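Local coordinates for protein response regulator receiver (Brucella melitensis biovar Abortus, PDB 4G97) that probably serves in two-component signalling as a stress-response regulator, joining a phosphorylatable receiver domain to a sigma-factor-like domain that sequesters an anti-sigma factor, at residues A[15-20]-A[103-108]; A[97-102]-A[129-134]; A[110-115]-A[121-126]. All blocks are in the same frame, centred on the assembly; numbering follows the deposited sequence.

Contact 1 of 3, residues A[15-20]-A[103-108]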
loop_
_atom_site.group_PDB
_atom_site.type_symbol
_atom_site.label_atom_id
_atom_site.label_comp_id
_atom_site.label_asym_id
_atom_site.label_seq_id
_atom_site.Cartn_x
_atom_site.Cartn_y
_atom_site.Cartn_z
ATOM N N ARG A 15 -6.068 0.293 -7.969
ATOM C CA ARG A 15 -4.876 -0.571 -8.082
ATOM C C ARG A 15 -4.057 -0.449 -6.787
ATOM O O ARG A 15 -3.590 -1.459 -6.296
ATOM C CB ARG A 15 -4.002 -0.181 -9.299
ATOM C CG ARG A 15 -4.644 -0.571 -10.623
ATOM C CD ARG A 15 -3.762 -0.367 -11.836
ATOM N NE ARG A 15 -4.584 -0.427 -13.047
ATOM C CZ ARG A 15 -5.103 0.634 -13.663
ATOM N NH1 ARG A 15 -4.808 1.860 -13.253
ATOM N NH2 ARG A 15 -5.877 0.478 -14.720
ATOM N N ARG A 16 -3.902 0.776 -6.217
ATOM C CA ARG A 16 -3.169 0.950 -4.960
ATOM C C ARG A 16 -3.805 0.061 -3.873
ATOM O O ARG A 16 -3.108 -0.739 -3.220
ATOM C CB ARG A 16 -3.166 2.420 -4.510
ATOM C CG ARG A 16 -2.445 2.610 -3.154
ATOM C CD ARG A 16 -2.525 4.031 -2.625
ATOM N NE ARG A 16 -3.920 4.468 -2.519
ATOM C CZ ARG A 16 -4.320 5.731 -2.477
ATOM N NH1 ARG A 16 -3.433 6.714 -2.484
ATOM N NH2 ARG A 16 -5.610 6.020 -2.426
ATOM N N PHE A 17 -5.143 0.162 -3.742
ATOM C CA PHE A 17 -5.923 -0.629 -2.801
ATOM C C PHE A 17 -5.755 -2.137 -3.090
ATOM O O PHE A 17 -5.443 -2.892 -2.172
ATOM C CB PHE A 17 -7.397 -0.213 -2.883
ATOM C CG PHE A 17 -8.343 -1.022 -2.028
ATOM C CD1 PHE A 17 -8.267 -0.974 -0.635
ATOM C CD2 PHE A 17 -9.343 -1.798 -2.609
ATOM C CE1 PHE A 17 -9.141 -1.723 0.152
ATOM C CE2 PHE A 17 -10.231 -2.528 -1.815
ATOM C CZ PHE A 17 -10.113 -2.494 -0.440
ATOM N N SER A 18 -5.904 -2.554 -4.372
ATOM C CA SER A 18 -5.799 -3.954 -4.788
ATOM C C SER A 18 -4.418 -4.555 -4.480
ATOM O O SER A 18 -4.356 -5.662 -3.971
ATOM C CB SER A 18 -6.121 -4.091 -6.263
ATOM O OG SER A 18 -6.355 -5.452 -6.588
ATOM N N ARG A 19 -3.322 -3.810 -4.768
ATOM C CA ARG A 19 -1.953 -4.227 -4.469
ATOM C C ARG A 19 -1.740 -4.358 -2.961
ATOM O O ARG A 19 -1.159 -5.351 -2.531
ATOM C CB ARG A 19 -0.946 -3.242 -5.068
ATOM C CG ARG A 19 -0.967 -3.197 -6.602
ATOM C CD ARG A 19 -0.039 -2.122 -7.093
ATOM N NE ARG A 19 -0.270 -1.813 -8.501
ATOM C CZ ARG A 19 0.414 -0.914 -9.198
ATOM N NH1 ARG A 19 1.406 -0.235 -8.631
ATOM N NH2 ARG A 19 0.113 -0.682 -10.465
ATOM N N ALA A 20 -2.215 -3.379 -2.147
ATOM C CA ALA A 20 -2.085 -3.424 -0.669
ATOM C C ALA A 20 -2.825 -4.628 -0.096
ATOM O O ALA A 20 -2.376 -5.247 0.866
ATOM C CB ALA A 20 -2.651 -2.161 -0.055
ATOM N N ALA A 103 -7.671 4.335 6.265
ATOM C CA ALA A 103 -6.289 4.823 6.452
ATOM C C ALA A 103 -5.536 5.044 5.172
ATOM O O ALA A 103 -4.789 6.018 5.084
ATOM C CB ALA A 103 -5.507 3.883 7.345
ATOM N N VAL A 104 -5.703 4.165 4.171
ATOM C CA VAL A 104 -4.964 4.376 2.915
ATOM C C VAL A 104 -5.813 5.063 1.853
ATOM O O VAL A 104 -5.326 5.966 1.181
ATOM C CB VAL A 104 -4.339 3.062 2.379
ATOM C CG1 VAL A 104 -3.532 3.298 1.096
ATOM C CG2 VAL A 104 -3.489 2.372 3.446
ATOM N N GLU A 105 -7.040 4.587 1.650
ATOM C CA GLU A 105 -7.898 5.057 0.563
ATOM C C GLU A 105 -8.613 6.408 0.720
ATOM O O GLU A 105 -9.124 6.943 -0.263
ATOM C CB GLU A 105 -8.805 3.926 0.021
ATOM C CG GLU A 105 -8.019 2.739 -0.549
ATOM C CD GLU A 105 -6.974 3.081 -1.601
ATOM O OE1 GLU A 105 -7.310 3.795 -2.572
ATOM O OE2 GLU A 105 -5.804 2.670 -1.437
ATOM N N GLY A 106 -8.599 6.968 1.915
ATOM C CA GLY A 106 -9.220 8.268 2.158
ATOM C C GLY A 106 -10.738 8.318 2.248
ATOM O O GLY A 106 -11.315 9.408 2.158
ATOM N N PHE A 107 -11.400 7.172 2.437
ATOM C CA PHE A 107 -12.854 7.107 2.615
ATOM C C PHE A 107 -13.196 7.311 4.094
ATOM O O PHE A 107 -12.487 6.799 4.961
ATOM C CB PHE A 107 -13.429 5.739 2.180
ATOM C CG PHE A 107 -13.350 5.429 0.700
ATOM C CD1 PHE A 107 -14.179 6.081 -0.211
ATOM C CD2 PHE A 107 -12.460 4.466 0.218
ATOM C CE1 PHE A 107 -14.093 5.799 -1.588
ATOM C CE2 PHE A 107 -12.361 4.202 -1.159
ATOM C CZ PHE A 107 -13.183 4.861 -2.052
ATOM N N ASN A 108 -14.315 8.011 4.394
ATOM C CA ASN A 108 -14.754 8.105 5.788
ATOM C C ASN A 108 -15.407 6.752 6.085
ATOM O O ASN A 108 -15.623 5.964 5.149
ATOM C CB ASN A 108 -15.706 9.295 6.042
ATOM C CG ASN A 108 -16.988 9.334 5.235
ATOM O OD1 ASN A 108 -17.788 8.384 5.207
ATOM N ND2 ASN A 108 -17.260 10.490 4.653
#
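Glu-105 and Arg-16 meet in a buried, two-pronged salt bridge that ties helix 11-22 to the chain where it leaves helix 94-104. Arg-16 offers its NE and one terminal nitrogen side-on, one to each carboxylate oxygen. NE reaches OE2 of Glu-105 at 2.8 Å, on the syn side but tilted out of the carboxylate plane, with an N-H...O angle of 149°; OE2 in turn is tilted from the guanidinium plane. The second bond, Arg-16 NH2 to Glu-105 OE1, is also 2.8 Å but nearly straight at 170°. OE1 lies in the guanidinium plane, yet NH2 stands above the carboxylate plane, because the two flat groups are turned 60° apart instead of lying coplanar. Arg-16 leaves its helix with CG trans to its own backbone N and runs straight until a bend at chi3 swings the guanidinium beside the acid. Glu-105 folds at chi2, and its chain passes the arginine in the opposite direction. Tyr-57 OH adds a hydrogen bond to OE1, so that oxygen has two donors. The CG1 methyl of Val-104 packs 3.8 Å from Arg-16 NE. The backbone O of Val-104 stands over one guanidinium face, 3.6 Å from Arg-16 NH2. Phe-17 CB also approaches Glu-105 CD at 3.6 Å, and Glu-105 CG lies 3.7 Å from Phe-17 CD1. This buried ion pair is a contact between the sigma2-like and the following sigma-like sequence regions, within the all-helical sigma-factor mimic of PhyR proteins.

Contact 2 of 3, residues A[97-102]-A[129-134]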
loop_
_atom_site.group_PDB
_atom_site.type_symbol
_atom_site.label_atom_id
_atom_site.label_comp_id
_atom_site.label_asym_id
_atom_site.label_seq_id
_atom_site.Cartn_x
_atom_site.Cartn_y
_atom_site.Cartn_z
ATOM N N GLN A 97 -9.177 -4.931 5.107
ATOM C CA GLN A 97 -9.845 -4.206 4.014
ATOM C C GLN A 97 -10.455 -2.915 4.559
ATOM O O GLN A 97 -10.322 -1.863 3.940
ATOM C CB GLN A 97 -10.966 -5.054 3.405
ATOM C CG GLN A 97 -10.480 -6.290 2.674
ATOM C CD GLN A 97 -11.604 -7.037 2.018
ATOM O OE1 GLN A 97 -12.490 -6.452 1.394
ATOM N NE2 GLN A 97 -11.560 -8.357 2.112
ATOM N N ALA A 98 -11.091 -2.998 5.748
ATOM C CA ALA A 98 -11.749 -1.867 6.379
ATOM C C ALA A 98 -10.747 -0.773 6.730
ATOM O O ALA A 98 -10.949 0.388 6.363
ATOM C CB ALA A 98 -12.527 -2.337 7.611
ATOM N N PHE A 99 -9.632 -1.144 7.379
ATOM C CA PHE A 99 -8.589 -0.193 7.761
ATOM C C PHE A 99 -7.927 0.431 6.534
ATOM O O PHE A 99 -7.670 1.647 6.524
ATOM C CB PHE A 99 -7.545 -0.871 8.671
ATOM C CG PHE A 99 -6.800 0.111 9.546
ATOM C CD1 PHE A 99 -7.277 0.441 10.810
ATOM C CD2 PHE A 99 -5.626 0.710 9.105
ATOM C CE1 PHE A 99 -6.602 1.374 11.607
ATOM C CE2 PHE A 99 -4.949 1.637 9.906
ATOM C CZ PHE A 99 -5.437 1.955 11.154
ATOM N N LEU A 100 -7.693 -0.382 5.477
ATOM C CA LEU A 100 -7.081 0.111 4.241
ATOM C C LEU A 100 -7.968 1.175 3.587
ATOM O O LEU A 100 -7.464 2.232 3.234
ATOM C CB LEU A 100 -6.738 -1.022 3.254
ATOM C CG LEU A 100 -5.533 -1.938 3.617
ATOM C CD1 LEU A 100 -5.328 -2.974 2.553
ATOM C CD2 LEU A 100 -4.226 -1.149 3.760
ATOM N N LEU A 101 -9.282 0.933 3.507
ATOM C CA LEU A 101 -10.252 1.876 2.914
ATOM C C LEU A 101 -10.258 3.232 3.580
ATOM O O LEU A 101 -10.413 4.242 2.896
ATOM C CB LEU A 101 -11.684 1.287 2.902
ATOM C CG LEU A 101 -11.932 0.126 1.930
ATOM C CD1 LEU A 101 -13.218 -0.590 2.270
ATOM C CD2 LEU A 101 -11.887 0.584 0.473
ATOM N N VAL A 102 -10.100 3.259 4.911
ATOM C CA VAL A 102 -10.072 4.503 5.664
ATOM C C VAL A 102 -8.664 5.099 5.743
ATOM O O VAL A 102 -8.477 6.234 5.312
ATOM C CB VAL A 102 -10.802 4.436 7.048
ATOM C CG1 VAL A 102 -12.299 4.205 6.873
ATOM C CG2 VAL A 102 -10.213 3.360 7.947
ATOM N N THR A 129 -11.040 -4.359 15.499
ATOM C CA THR A 129 -10.338 -5.642 15.315
ATOM C C THR A 129 -9.081 -5.386 14.462
ATOM O O THR A 129 -8.027 -5.983 14.719
ATOM C CB THR A 129 -11.262 -6.670 14.628
ATOM O OG1 THR A 129 -12.517 -6.713 15.303
ATOM C CG2 THR A 129 -10.663 -8.073 14.584
ATOM N N ALA A 130 -9.214 -4.483 13.460
ATOM C CA ALA A 130 -8.150 -4.057 12.553
ATOM C C ALA A 130 -7.136 -3.208 13.298
ATOM O O ALA A 130 -5.955 -3.553 13.303
ATOM C CB ALA A 130 -8.733 -3.260 11.400
ATOM N N SER A 131 -7.601 -2.125 13.972
ATOM C CA SER A 131 -6.750 -1.215 14.742
ATOM C C SER A 131 -5.815 -1.945 15.715
ATOM O O SER A 131 -4.659 -1.548 15.840
ATOM C CB SER A 131 -7.575 -0.153 15.458
ATOM O OG SER A 131 -6.872 1.078 15.450
ATOM N N GLY A 132 -6.301 -3.035 16.320
ATOM C CA GLY A 132 -5.529 -3.879 17.227
ATOM C C GLY A 132 -4.458 -4.680 16.508
ATOM O O GLY A 132 -3.306 -4.723 16.955
ATOM N N GLU A 133 -4.839 -5.327 15.387
ATOM C CA GLU A 133 -3.925 -6.107 14.543
ATOM C C GLU A 133 -2.864 -5.190 13.939
ATOM O O GLU A 133 -1.681 -5.455 14.099
ATOM C CB GLU A 133 -4.695 -6.791 13.409
ATOM C CG GLU A 133 -5.042 -8.240 13.658
ATOM C CD GLU A 133 -6.003 -8.777 12.616
ATOM O OE1 GLU A 133 -5.557 -9.051 11.476
ATOM O OE2 GLU A 133 -7.213 -8.878 12.926
ATOM N N ILE A 134 -3.293 -4.098 13.273
ATOM C CA ILE A 134 -2.432 -3.118 12.603
ATOM C C ILE A 134 -1.484 -2.395 13.559
ATOM O O ILE A 134 -0.355 -2.118 13.165
ATOM C CB ILE A 134 -3.262 -2.180 11.653
ATOM C CG1 ILE A 134 -3.605 -2.884 10.314
ATOM C CG2 ILE A 134 -2.572 -0.841 11.362
ATOM C CD1 ILE A 134 -4.816 -3.781 10.273
#
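Phe-99 lays one face of its ring under the CG2 methyl of Ile-134, a CH-pi contact with the methyl carbon 4.1 Å from the ring centroid and 27° off the ring normal. The methyl is thus displaced from the centre, and its nearest ring atom is Phe-99 CE2 at 3.7 Å. Ile-134 presents this branch because CG2 stands trans to its backbone N, while CG1 takes the position beside that nitrogen. At the root of the phenylalanine, Phe-99 CB and Ala-130 CB touch at 3.8 Å, and the same alanine methyl lies 4.0 Å from ring atom CD1. A small residue here lets the backbones come close: the CA atoms of Phe-99 and Ala-130 are 6.2 Å apart. Ser-131 OG lies 3.9 Å from Phe-99 CE1, at a slant to the ring, near enough for van der Waals contact. Ala-130 and Ser-131 are neighbours in helix 120-135 and Ile-134 lies one turn further, so one aromatic ring is spread along a single side of that helix. Segments 97-102 and 129-134 cross at 87°, with axes 9.4 Å apart, and Phe-99 contributes about half of the buried surface. Lys-247 of helix 243-265 also touches both Phe-99 and Ile-134, and Ser-251 of that helix packs against Ile-134. The chemistry is that of dispersion and hydrophobic burial: one aromatic face, two methyl groups and a nearby hydroxyl give shape complementarity without any directional polar bond between the two segments, so between these segments the contact depends on shape fit and hydrophobic burial.

Contact 3 of 3, residues A[110-115]-A[121-126]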
loop_
_atom_site.group_PDB
_atom_site.type_symbol
_atom_site.label_atom_id
_atom_site.label_comp_id
_atom_site.label_asym_id
_atom_site.label_seq_id
_atom_site.Cartn_x
_atom_site.Cartn_y
_atom_site.Cartn_z
ATOM N N HIS A 110 -18.457 5.793 6.803
ATOM C CA HIS A 110 -19.735 5.498 6.141
ATOM C C HIS A 110 -19.569 5.067 4.696
ATOM O O HIS A 110 -20.220 4.109 4.275
ATOM C CB HIS A 110 -20.747 6.640 6.312
ATOM C CG HIS A 110 -21.149 6.844 7.744
ATOM N ND1 HIS A 110 -21.909 5.899 8.429
ATOM C CD2 HIS A 110 -20.857 7.863 8.586
ATOM C CE1 HIS A 110 -22.060 6.379 9.654
ATOM N NE2 HIS A 110 -21.444 7.558 9.798
ATOM N N GLU A 111 -18.649 5.720 3.963
ATOM C CA GLU A 111 -18.332 5.376 2.564
ATOM C C GLU A 111 -17.719 3.968 2.511
ATOM O O GLU A 111 -18.151 3.139 1.717
ATOM C CB GLU A 111 -17.381 6.410 1.955
ATOM C CG GLU A 111 -17.911 7.837 1.990
ATOM C CD GLU A 111 -16.954 8.923 1.532
ATOM O OE1 GLU A 111 -15.745 8.847 1.857
ATOM O OE2 GLU A 111 -17.430 9.888 0.891
ATOM N N ALA A 112 -16.778 3.674 3.423
ATOM C CA ALA A 112 -16.118 2.365 3.518
ATOM C C ALA A 112 -17.082 1.244 3.893
ATOM O O ALA A 112 -16.938 0.129 3.393
ATOM C CB ALA A 112 -14.968 2.436 4.505
ATOM N N ALA A 113 -18.067 1.536 4.764
ATOM C CA ALA A 113 -19.111 0.573 5.164
ATOM C C ALA A 113 -19.993 0.286 3.953
ATOM O O ALA A 113 -20.348 -0.862 3.711
ATOM C CB ALA A 113 -19.953 1.144 6.297
ATOM N N GLU A 114 -20.300 1.328 3.160
ATOM C CA GLU A 114 -21.091 1.163 1.943
ATOM C C GLU A 114 -20.286 0.320 0.934
ATOM O O GLU A 114 -20.852 -0.590 0.326
ATOM C CB GLU A 114 -21.492 2.530 1.366
ATOM C CG GLU A 114 -22.402 2.403 0.153
ATOM C CD GLU A 114 -22.677 3.671 -0.624
ATOM O OE1 GLU A 114 -22.259 4.759 -0.171
ATOM O OE2 GLU A 114 -23.317 3.575 -1.695
ATOM N N ILE A 115 -18.942 0.573 0.813
ATOM C CA ILE A 115 -18.060 -0.227 -0.055
ATOM C C ILE A 115 -18.081 -1.694 0.376
ATOM O O ILE A 115 -18.187 -2.579 -0.483
ATOM C CB ILE A 115 -16.605 0.340 -0.082
ATOM C CG1 ILE A 115 -16.548 1.640 -0.906
ATOM C CG2 ILE A 115 -15.592 -0.699 -0.589
ATOM C CD1 ILE A 115 -15.421 2.468 -0.650
ATOM N N ALA A 121 -22.386 0.230 12.329
ATOM C CA ALA A 121 -22.064 -0.389 13.619
ATOM C C ALA A 121 -21.097 -1.559 13.460
ATOM O O ALA A 121 -20.119 -1.629 14.208
ATOM C CB ALA A 121 -23.333 -0.841 14.327
ATOM N N GLU A 122 -21.352 -2.456 12.481
ATOM C CA GLU A 122 -20.498 -3.615 12.202
ATOM C C GLU A 122 -19.121 -3.183 11.679
ATOM O O GLU A 122 -18.124 -3.858 11.941
ATOM C CB GLU A 122 -21.166 -4.561 11.199
ATOM C CG GLU A 122 -20.891 -6.025 11.495
ATOM C CD GLU A 122 -19.787 -6.659 10.674
ATOM O OE1 GLU A 122 -20.040 -6.990 9.494
ATOM O OE2 GLU A 122 -18.687 -6.879 11.228
ATOM N N PHE A 123 -19.076 -2.048 10.960
ATOM C CA PHE A 123 -17.843 -1.482 10.428
ATOM C C PHE A 123 -16.938 -0.987 11.566
ATOM O O PHE A 123 -15.725 -1.182 11.499
ATOM C CB PHE A 123 -18.128 -0.370 9.401
ATOM C CG PHE A 123 -16.871 0.210 8.803
ATOM C CD1 PHE A 123 -16.210 -0.442 7.768
ATOM C CD2 PHE A 123 -16.321 1.387 9.303
ATOM C CE1 PHE A 123 -15.031 0.077 7.241
ATOM C CE2 PHE A 123 -15.127 1.894 8.786
ATOM C CZ PHE A 123 -14.489 1.235 7.760
ATOM N N GLY A 124 -17.540 -0.370 12.583
ATOM C CA GLY A 124 -16.848 0.125 13.772
ATOM C C GLY A 124 -16.138 -0.961 14.561
ATOM O O GLY A 124 -15.071 -0.715 15.133
ATOM N N ARG A 125 -16.721 -2.174 14.580
ATOM C CA ARG A 125 -16.173 -3.348 15.263
ATOM C C ARG A 125 -15.073 -3.950 14.403
ATOM O O ARG A 125 -14.039 -4.375 14.926
ATOM C CB ARG A 125 -17.269 -4.378 15.512
ATOM N N LEU A 126 -15.297 -3.965 13.074
ATOM C CA LEU A 126 -14.370 -4.452 12.050
ATOM C C LEU A 126 -13.101 -3.576 12.083
ATOM O O LEU A 126 -11.994 -4.096 12.005
ATOM C CB LEU A 126 -15.077 -4.350 10.688
ATOM C CG LEU A 126 -14.743 -5.363 9.609
ATOM C CD1 LEU A 126 -15.197 -6.776 9.990
ATOM C CD2 LEU A 126 -15.409 -4.963 8.309
#
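Phe-123 points its ring from helix 120-135 into the side of helix 109-116, where two consecutive alanines receive it. The chain of the phenylalanine extends with CG trans to its backbone N (chi1 -178°), which carries the ring straight away from its own helix toward the opposite one. Ala-112 meets the far end of the ring: its CB is 3.5 Å from Phe-123 CZ and 3.6 Å from CE1, approaching at a slant to the ring plane. Ala-113 meets the near end instead, its CB 3.9 Å from Phe-123 CB and 4.1 Å from CG. Between these two methyls the helix backbone itself faces the aromatic group, with Ala-113 N standing 4.0 Å above one ring face and shifted toward the rim, closest to CD1. The ring therefore lies along the peptide joining Ala-112 to Ala-113, with a methyl group at each end of its long dimension. Because neither alanine has atoms beyond CB, the ring can settle against the main chain, and the CA atoms of Ala-113 and Phe-123 come within 5.8 Å. The contact is wholly apolar at its side chains, and all three residues are buried. Only a short turn separates the two helices, consistent with the helix-turn-helix of a sigma4-like region. Leu-116 at the end of its helix and Val-118 in the turn also touch Phe-123. Helix 94-104 completes the small core: Ala-98 packs on Phe-123 and Leu-101 on Ala-112, while helix 52-64 reaches the other side of helix 109-116 through Ile-54 against Ile-115.

All three contacts are buried, but contact 1 lies nearest the centre of the chain, contact 2 farther out and contact 3 farthest, about 20 Å from it. Contact 1 alone is ionic, pairing charges where two sequence regions meet; contacts 2 and 3 lie within one region and set a phenylalanine against methyl groups, with a serine hydroxyl at the partly exposed side of contact 2. Helix 94-104 serves contacts 1 and 2, helix 120-135 contacts 2 and 3. Leu-101, on the helix shared by contacts 1 and 2, packs its CD2 3.6 Å from Phe-17 CE1 of contact 1 and its CD1 3.7 Å from Ile-115 CG2 of contact 3, which nests in the loop closed by contact 2.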